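PDB 6AF4: HigA antitoxin from Streptococcus pneumoniae TIGR4, which probably binds DNA through a helix-turn-helix domain of the XRE (Cro/C1) type, as the antitoxin of a HigBA toxin-antitoxin pair. Local coordinates for residues L50-V56 / K78-L83. Residues are numbered along the deposited sequence; the frame is centred on the assembly and turned at random.
Sequences LEEMSGV and KVLASL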
loop_
_atom_site.group_PDB
_atom_site.type_symbol
_atom_site.label_atom_id
_atom_site.label_comp_id
_atom_site.label_asym_id
_atom_site.label_seq_id
_atom_site.Cartn_x
_atom_site.Cartn_y
_atom_site.Cartn_z
ATOM N N LEU H 50 -19.357 4.188 -3.995
ATOM C CA LEU H 50 -18.163 3.798 -3.267
ATOM C C LEU H 50 -17.629 4.957 -2.429
ATOM O O LEU H 50 -17.017 4.748 -1.379
ATOM C CB LEU H 50 -17.093 3.309 -4.245
ATOM C CG LEU H 50 -15.760 2.851 -3.659
ATOM C CD1 LEU H 50 -16.012 1.897 -2.512
ATOM C CD2 LEU H 50 -14.934 2.191 -4.737
ATOM N N GLU H 51 -17.873 6.177 -2.898
ATOM C CA GLU H 51 -17.434 7.374 -2.187
ATOM C C GLU H 51 -18.002 7.426 -0.771
ATOM O O GLU H 51 -17.264 7.631 0.192
ATOM C CB GLU H 51 -17.830 8.644 -2.949
ATOM C CG GLU H 51 -17.617 9.919 -2.134
ATOM C CD GLU H 51 -17.959 11.186 -2.899
ATOM O OE1 GLU H 51 -19.050 11.247 -3.504
ATOM O OE2 GLU H 51 -17.137 12.129 -2.883
ATOM N N GLU H 52 -19.313 7.239 -0.648
ATOM C CA GLU H 52 -19.967 7.326 0.653
ATOM C C GLU H 52 -19.836 6.038 1.464
ATOM O O GLU H 52 -19.972 6.058 2.689
ATOM C CB GLU H 52 -21.443 7.695 0.484
ATOM C CG GLU H 52 -22.337 6.575 -0.018
ATOM C CD GLU H 52 -23.550 7.100 -0.763
ATOM O OE1 GLU H 52 -23.858 8.301 -0.615
ATOM O OE2 GLU H 52 -24.200 6.314 -1.487
ATOM N N MET H 53 -19.571 4.921 0.792
ATOM C CA MET H 53 -19.317 3.669 1.498
ATOM C C MET H 53 -17.982 3.735 2.235
ATOM O O MET H 53 -17.883 3.347 3.399
ATOM C CB MET H 53 -19.321 2.474 0.537
ATOM C CG MET H 53 -20.695 2.049 0.036
ATOM S SD MET H 53 -20.611 0.643 -1.099
ATOM C CE MET H 53 -20.268 -0.701 0.033
ATOM N N SER H 54 -16.957 4.224 1.543
ATOM C CA SER H 54 -15.597 4.236 2.074
ATOM C C SER H 54 -15.203 5.525 2.797
ATOM O O SER H 54 -14.173 5.573 3.470
ATOM C CB SER H 54 -14.606 3.984 0.938
ATOM O OG SER H 54 -14.689 5.015 -0.032
ATOM N N GLY H 55 -16.015 6.568 2.659
ATOM C CA GLY H 55 -15.669 7.866 3.211
ATOM C C GLY H 55 -14.591 8.588 2.416
ATOM O O GLY H 55 -14.264 9.741 2.702
ATOM N N VAL H 56 -14.035 7.905 1.419
ATOM C CA VAL H 56 -13.033 8.488 0.532
ATOM C C VAL H 56 -13.729 9.228 -0.608
ATOM O O VAL H 56 -14.715 8.736 -1.155
ATOM C CB VAL H 56 -12.091 7.404 -0.038
ATOM C CG1 VAL H 56 -11.119 8.000 -1.045
ATOM C CG2 VAL H 56 -11.341 6.709 1.088
ATOM N N LYS H 78 -9.067 1.556 2.890
ATOM C CA LYS H 78 -10.452 1.992 3.051
ATOM C C LYS H 78 -11.316 1.557 1.873
ATOM O O LYS H 78 -12.385 0.968 2.055
ATOM C CB LYS H 78 -10.530 3.513 3.205
ATOM C CG LYS H 78 -10.148 4.039 4.580
ATOM C CD LYS H 78 -10.483 5.519 4.700
ATOM C CE LYS H 78 -9.863 6.137 5.942
ATOM N NZ LYS H 78 -10.188 7.588 6.048
ATOM N N VAL H 79 -10.851 1.860 0.666
ATOM C CA VAL H 79 -11.585 1.518 -0.547
ATOM C C VAL H 79 -11.750 0.006 -0.682
ATOM O O VAL H 79 -12.833 -0.480 -1.013
ATOM C CB VAL H 79 -10.885 2.076 -1.800
ATOM C CG1 VAL H 79 -11.558 1.562 -3.062
ATOM C CG2 VAL H 79 -10.882 3.598 -1.769
ATOM N N LEU H 80 -10.680 -0.734 -0.408
ATOM C CA LEU H 80 -10.719 -2.193 -0.489
ATOM C C LEU H 80 -11.683 -2.800 0.531
ATOM O O LEU H 80 -12.365 -3.783 0.241
ATOM C CB LEU H 80 -9.317 -2.778 -0.293
ATOM C CG LEU H 80 -8.326 -2.608 -1.447
ATOM C CD1 LEU H 80 -6.973 -3.201 -1.081
ATOM C CD2 LEU H 80 -8.863 -3.236 -2.723
ATOM N N ALA H 81 -11.732 -2.211 1.724
ATOM C CA ALA H 81 -12.577 -2.717 2.803
ATOM C C ALA H 81 -14.052 -2.696 2.418
ATOM O O ALA H 81 -14.802 -3.615 2.750
ATOM C CB ALA H 81 -12.353 -1.915 4.070
ATOM N N SER H 82 -14.457 -1.644 1.715
ATOM C CA SER H 82 -15.827 -1.522 1.228
ATOM C C SER H 82 -16.150 -2.630 0.231
ATOM O O SER H 82 -17.304 -3.045 0.098
ATOM C CB SER H 82 -16.044 -0.155 0.576
ATOM O OG SER H 82 -15.592 0.892 1.416
ATOM N N LEU H 83 -15.121 -3.104 -0.464
ATOM C CA LEU H 83 -15.285 -4.101 -1.517
ATOM C C LEU H 83 -15.045 -5.520 -1.008
ATOM O O LEU H 83 -15.157 -6.486 -1.763
ATOM C CB LEU H 83 -14.341 -3.802 -2.686
ATOM C CG LEU H 83 -14.789 -2.794 -3.750
ATOM C CD1 LEU H 83 -15.167 -1.461 -3.142
ATOM C CD2 LEU H 83 -13.700 -2.601 -4.788
#
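In the helix-turn-helix domain, Leu50, Ser54 and Val56, at the end of helix 47-54 and in the turn that follows it, pack against Val79, Ser82 and Leu83 near the end of helix 73-82. Leu50 sets CD2 3.8 Å from Val79 CG1 and CD1 against Ser82 CB and Leu83 CD1, with Leu83 CD1 near both methyls. CG anti to the backbone N (chi1 -180°) carries the methyls toward helix 73-82, and the side chain crosses those of Val79 and Leu83 at about a right angle. Leu36 of helix 20-40 touches Leu50 and Val79 as well, and Ile61 and Met64 of helix 58-65 pack on Val79, as expected of the helical bundle of an XRE-type domain, in which helices 47-54 and 58-65 form the helix-turn-helix pair. Helix residues 50-54 and 78-82 run at 102°, their axes approaching to 9.1 Å. The backbones are nearest at Ser54 and Val79, and Ser82 OG lies beside Ser54 CB. No hydrogen bond joins the two segments; each hydroxyl turns back on its own helix. Ser82 OG donates to Lys78 O, and Ser54 OG to Leu50 O at 2.7 Å, from the opposite face of that carbonyl to Ser54 N. Ser54 OG also accepts from Val56 N, an ST turn bridging Gly55, the first residue to leave the helix, with positive phi. Beyond this turn Val56 CG2 rests 3.9 Å from Lys78 CD; Lys78 also packs on Glu25 of the second subunit.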